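Local coordinates for 11S globulin seed storage protein (Amaranthus hypochondriacus, PDB 3QAC), which probably serves as a seed storage protein, a nutrient reservoir whose paired cupin barrels assemble into trimers and hexamers, at residues A[230-233]-A[234-237]; A[40-43]-A[44-47]; A[10-13]-A[14-17]. All blocks are in the same frame, centred on the assembly; numbering follows the deposited sequence.

Contact 1: residues A[230-233]-A[234-237]; sequences IAQK and LQAE
Backbone bonds carry most of the contact between Ile230-Lys233 and Leu234-Glu237. Leu234 N donates to Ile230 O at 3.2 Å. The next bond, Gln235 N to Ala231 O, is longer (3.3 Å) and more bent, with an N-H...O angle of 136°. After it the bonding weakens. Ala236 N makes weak bonds to both Gln232 O and Lys233 O.

Side-chain packing is modest. Gln235 has CG beside its backbone N (chi1 -60°), which lays CG 3.6 Å from Ala231 O. Its OE1 passes Gln232 CA at 3.8 Å but is hydrogen-bonded to Thr217. With an alanine here, Thr217 would probably lose this amide partner, and a gap would be likely to open beside Ala231. On the exposed side, Glu237 OE2 meets Gln232 CB at 3.8 Å, and the amide and carboxylate planes stand at 90°.

Lys233 NZ, at the end of a chain bent at chi2, chi3 and chi4, bonds to Gln431 O of the second subunit, where Tyr430 also packs on Leu234. Ala231 and Gln235 face helix 217-224. Ala236 has positive phi. This is the C-terminal end of an alpha-helix, closed by a residue in the left-handed region, in a helical arm at a subunit interface.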
# COMPACT_ATOMS: atom_id res chain seq x y z
N ILE A 230 -31.91 -21.97 21.51
CA ILE A 230 -30.92 -20.96 21.89
C ILE A 230 -30.12 -20.48 20.68
O ILE A 230 -29.82 -19.29 20.57
CB ILE A 230 -30.00 -21.47 23.01
CG1 ILE A 230 -30.71 -21.37 24.36
CG2 ILE A 230 -28.71 -20.65 23.05
CD1 ILE A 230 -29.82 -21.66 25.54
N ALA A 231 -29.80 -21.39 19.78
CA ALA A 231 -29.17 -21.01 18.52
C ALA A 231 -29.96 -19.91 17.79
O ALA A 231 -29.38 -18.99 17.23
CB ALA A 231 -28.96 -22.22 17.62
N GLN A 232 -31.29 -20.03 17.80
CA GLN A 232 -32.17 -19.03 17.18
C GLN A 232 -32.03 -17.67 17.85
O GLN A 232 -32.27 -16.63 17.23
CB GLN A 232 -33.63 -19.45 17.29
CG GLN A 232 -33.97 -20.74 16.59
CD GLN A 232 -35.45 -21.05 16.69
OE1 GLN A 232 -36.17 -21.05 15.68
NE2 GLN A 232 -35.93 -21.31 17.91
N LYS A 233 -31.66 -17.68 19.12
CA LYS A 233 -31.41 -16.45 19.84
C LYS A 233 -30.18 -15.76 19.24
O LYS A 233 -30.18 -14.55 19.02
CB LYS A 233 -31.23 -16.74 21.33
CG LYS A 233 -32.48 -17.31 21.96
CD LYS A 233 -33.68 -16.40 21.68
CE LYS A 233 -33.81 -15.30 22.73
NZ LYS A 233 -34.34 -15.82 24.04
N LEU A 234 -29.15 -16.55 18.96
CA LEU A 234 -28.01 -16.05 18.22
C LEU A 234 -28.49 -15.31 16.98
O LEU A 234 -28.01 -14.22 16.66
CB LEU A 234 -27.08 -17.20 17.84
CG LEU A 234 -25.78 -17.31 18.65
CD1 LEU A 234 -25.93 -16.74 20.05
CD2 LEU A 234 -25.25 -18.74 18.69
N GLN A 235 -29.46 -15.88 16.28
CA GLN A 235 -29.81 -15.35 14.98
C GLN A 235 -30.70 -14.13 15.09
O GLN A 235 -30.85 -13.37 14.13
CB GLN A 235 -30.43 -16.43 14.11
CG GLN A 235 -29.48 -17.58 13.91
CD GLN A 235 -30.11 -18.75 13.21
OE1 GLN A 235 -31.24 -19.15 13.53
NE2 GLN A 235 -29.40 -19.32 12.25
N ALA A 236 -31.25 -13.94 16.29
CA ALA A 236 -32.01 -12.74 16.62
C ALA A 236 -33.01 -12.35 15.53
O ALA A 236 -33.25 -11.17 15.31
CB ALA A 236 -31.08 -11.59 16.92
N GLU A 237 -33.57 -13.33 14.86
CA GLU A 237 -34.60 -13.05 13.86
C GLU A 237 -35.77 -12.30 14.53
O GLU A 237 -36.44 -11.50 13.89
CB GLU A 237 -35.05 -14.37 13.23
CG GLU A 237 -34.64 -15.59 14.06
CD GLU A 237 -34.41 -16.84 13.22
OE1 GLU A 237 -34.44 -16.73 11.98
OE2 GLU A 237 -34.19 -17.93 13.82

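Contact 2: residues A[40-43]-A[44-47]; sequences SNEQ and EFRC
Arg46 reaches back over the turn before its helix and touches Ser40, Asn41, Glu42 and Gln43. Its CB rests 3.4 Å from Gln43 O. CG touches two carbonyl oxygens, Ser40 O and Asn41 O, each at 3.6 Å. CD stays beside Asn41 O. A bend at chi3 (-82°) then brings NE to that same oxygen, and NE donates to Asn41 O at 3.0 Å. The oxygen lies near the guanidinium plane, but the donor is tilted 24° from the carbonyl plane. Farther out, one face of the guanidinium lies over Gln43 CA, and NH2 is 4.0 Å from Gln43 CB. NH1 has a long, weak ion pair with Glu13.

This is the N-terminal turn of helix 43-48, with Glu42 at the N-cap. Glu42 O takes Arg46 N at 3.0 Å and Phe45 N in a weaker, more bent bond. Cys47 N follows, bonding to Gln43 O.

The side chains of Glu42 and Glu44 run alongside each other with like charges close. Their carboxylate planes are 81° apart, and Glu44 OE2 is held by Thr20 N. Phe45 CD1 packs on Glu42 CB at 3.7 Å. Its ring continues onto Leu377 and Val379 of strand 377-380, in the C-terminal cupin.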
# COMPACT_ATOMS: atom_id res chain seq x y z
N SER A 40 -20.91 9.27 3.03
CA SER A 40 -19.64 8.85 2.49
C SER A 40 -19.51 9.12 1.00
O SER A 40 -18.43 8.96 0.44
CB SER A 40 -19.40 7.36 2.75
OG SER A 40 -19.46 7.10 4.12
N ASN A 41 -20.61 9.51 0.36
CA ASN A 41 -20.55 9.82 -1.07
C ASN A 41 -20.05 11.22 -1.29
O ASN A 41 -19.58 11.54 -2.37
CB ASN A 41 -21.92 9.68 -1.75
CG ASN A 41 -22.31 8.25 -1.97
OD1 ASN A 41 -21.58 7.49 -2.60
ND2 ASN A 41 -23.48 7.88 -1.46
N GLU A 42 -20.18 12.08 -0.29
CA GLU A 42 -19.61 13.42 -0.40
C GLU A 42 -18.22 13.34 -1.00
O GLU A 42 -17.38 12.54 -0.57
CB GLU A 42 -19.56 14.10 0.97
CG GLU A 42 -20.93 14.52 1.46
CD GLU A 42 -21.41 15.81 0.81
OE1 GLU A 42 -22.56 16.21 1.13
OE2 GLU A 42 -20.66 16.43 -0.00
N GLN A 43 -17.97 14.18 -1.99
CA GLN A 43 -16.74 14.12 -2.74
C GLN A 43 -15.51 14.09 -1.83
O GLN A 43 -14.57 13.33 -2.08
CB GLN A 43 -16.62 15.32 -3.67
CG GLN A 43 -15.39 15.27 -4.52
CD GLN A 43 -15.33 16.38 -5.53
OE1 GLN A 43 -16.34 17.02 -5.83
NE2 GLN A 43 -14.14 16.62 -6.06
N GLU A 44 -15.49 14.93 -0.81
CA GLU A 44 -14.29 15.02 0.01
C GLU A 44 -14.11 13.76 0.86
O GLU A 44 -12.98 13.45 1.23
CB GLU A 44 -14.23 16.31 0.84
CG GLU A 44 -15.40 16.54 1.79
CD GLU A 44 -16.55 17.31 1.12
OE1 GLU A 44 -17.03 16.88 0.04
OE2 GLU A 44 -16.97 18.35 1.69
N PHE A 45 -15.19 13.04 1.15
CA PHE A 45 -15.05 11.74 1.81
C PHE A 45 -14.48 10.71 0.84
O PHE A 45 -13.69 9.85 1.23
CB PHE A 45 -16.36 11.22 2.38
CG PHE A 45 -16.74 11.85 3.68
CD1 PHE A 45 -18.02 12.31 3.88
CD2 PHE A 45 -15.81 11.99 4.69
CE1 PHE A 45 -18.39 12.90 5.07
CE2 PHE A 45 -16.17 12.58 5.89
CZ PHE A 45 -17.48 13.05 6.07
N ARG A 46 -14.89 10.80 -0.41
CA ARG A 46 -14.40 9.88 -1.41
C ARG A 46 -12.90 10.14 -1.60
O ARG A 46 -12.11 9.21 -1.67
CB ARG A 46 -15.18 10.03 -2.74
CG ARG A 46 -16.63 9.56 -2.63
CD ARG A 46 -17.28 9.33 -4.00
NE ARG A 46 -17.76 10.58 -4.59
CZ ARG A 46 -17.20 11.16 -5.65
NH1 ARG A 46 -16.15 10.58 -6.23
NH2 ARG A 46 -17.69 12.31 -6.12
N CYS A 47 -12.54 11.41 -1.66
CA CYS A 47 -11.15 11.81 -1.77
C CYS A 47 -10.33 11.27 -0.58
O CYS A 47 -9.23 10.76 -0.77
CB CYS A 47 -11.06 13.33 -1.82
SG CYS A 47 -9.36 13.96 -1.70

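Contact 3: residues A[10-13]-A[14-17]; sequences QGNE and CQID
Asn12 and Gln15 meet across a type I beta turn that runs from one to the other. Their side chains leave the same side of the turn and cross obliquely, with the two amide planes 64° apart. The amide end of Asn12 lies against Gln15 CG, and Asn12 CB is 4.0 Å from that CG. Gln15 has CG beside its own backbone N (chi1 -60°), which lays CB and CG near Asn12 O. Gln15 CB is 3.4 Å from Asn12 O, and the chain bends again at chi2.

That oxygen also closes the turn. Gln15 N donates to Asn12 O at 3.1 Å. The approach is well above the carbonyl plane, 59° out of it, so the bond does not use a lone pair.

Glu13 and Cys14 occupy the two middle positions of the turn, and their side chains point away from the Asn12-Gln15 pair. Ile16 turns back toward the turn. Its CG1 lies 3.5 Å from Glu13 O, with CD1 almost as near. Gln15 is the centre of an inverse gamma turn, marked by a weak bond from Ile16 N to Cys14 O. Two tight turns in succession thus set Cys14 and Ile16 facing inward while Asn12 and Gln15 stay exposed.

Cys14 SG forms a disulfide with Cys47 SG, which ties this N-terminal segment to helix 43-48. Glu13 O accepts a hydrogen bond from Gln43 NE2 of the same helix. Cys14 N bonds to Asp174 of the third subunit, which also packs on Glu13 and Gln15. Ile16 sits on Gln43, Glu44 and Cys47 and reaches Pro381 and Phe384 in the loop after strand 377-380. The segment, which precedes strand 26-30, lies between helix 43-48 and the third subunit.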
# COMPACT_ATOMS: atom_id res chain seq x y z
N GLN A 10 -12.38 7.08 -13.22
CA GLN A 10 -12.49 8.52 -12.99
C GLN A 10 -11.30 9.08 -12.21
O GLN A 10 -10.45 9.78 -12.78
CB GLN A 10 -13.80 8.86 -12.27
CG GLN A 10 -15.01 8.91 -13.18
CD GLN A 10 -16.19 9.57 -12.51
OE1 GLN A 10 -16.05 10.21 -11.46
NE2 GLN A 10 -17.38 9.42 -13.10
N GLY A 11 -11.25 8.79 -10.91
CA GLY A 11 -10.13 9.17 -10.09
C GLY A 11 -9.87 10.66 -10.03
O GLY A 11 -8.73 11.11 -10.10
N ASN A 12 -10.94 11.44 -9.91
CA ASN A 12 -10.80 12.88 -9.77
C ASN A 12 -11.47 13.43 -8.53
O ASN A 12 -11.76 14.62 -8.45
CB ASN A 12 -11.35 13.58 -11.00
CG ASN A 12 -10.37 13.57 -12.14
OD1 ASN A 12 -10.46 12.72 -13.03
ND2 ASN A 12 -9.40 14.48 -12.10
N GLU A 13 -11.71 12.56 -7.56
CA GLU A 13 -12.43 12.98 -6.37
C GLU A 13 -11.64 13.98 -5.52
O GLU A 13 -12.24 14.66 -4.69
CB GLU A 13 -12.86 11.78 -5.54
CG GLU A 13 -11.86 10.66 -5.57
CD GLU A 13 -11.99 9.85 -6.82
OE1 GLU A 13 -13.14 9.50 -7.17
OE2 GLU A 13 -10.95 9.56 -7.45
N CYS A 14 -10.33 14.09 -5.73
CA CYS A 14 -9.56 15.09 -4.99
C CYS A 14 -9.37 16.41 -5.73
O CYS A 14 -8.73 17.31 -5.19
CB CYS A 14 -8.22 14.53 -4.51
SG CYS A 14 -8.41 13.22 -3.32
N GLN A 15 -9.90 16.53 -6.94
CA GLN A 15 -10.01 17.82 -7.62
C GLN A 15 -11.12 18.60 -6.94
O GLN A 15 -12.24 18.65 -7.42
CB GLN A 15 -10.38 17.64 -9.08
CG GLN A 15 -9.38 16.84 -9.87
CD GLN A 15 -8.05 17.53 -9.95
OE1 GLN A 15 -7.20 17.37 -9.08
NE2 GLN A 15 -7.86 18.33 -11.00
N ILE A 16 -10.81 19.20 -5.81
CA ILE A 16 -11.81 19.81 -4.98
C ILE A 16 -11.75 21.33 -5.04
O ILE A 16 -10.68 21.92 -4.83
CB ILE A 16 -11.64 19.30 -3.55
CG1 ILE A 16 -12.21 17.89 -3.45
CG2 ILE A 16 -12.27 20.25 -2.54
CD1 ILE A 16 -11.82 17.20 -2.20
N ASP A 17 -12.88 21.96 -5.37
CA ASP A 17 -12.98 23.41 -5.27
C ASP A 17 -14.06 23.84 -4.30
O ASP A 17 -14.25 25.03 -4.06
CB ASP A 17 -13.17 24.11 -6.63
CG ASP A 17 -13.52 23.16 -7.73
OD1 ASP A 17 -12.64 22.93 -8.59
OD2 ASP A 17 -14.67 22.65 -7.72

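Contacts 2 and 3 are neighbours, with centres about 10 Å apart. They share the Cys14-Cys47 disulfide and lie on the same side of the chain's centre. Contact 1 stands apart, about 37 Å from contact 2 and 45 Å from contact 3 between centres. All three are partly buried, and none is a barrel core. Contacts 1 and 2 show opposite ends of helices: backbone bonds fade at 234-237, while at 40-43 carbonyls receive the first turn and an arginine. Contact 3 has no helix and relies on turns. Contacts 1 and 3 both lie at subunit interfaces, with the second and the third subunit respectively. Contact 2 instead packs on the C-terminal cupin of its own chain.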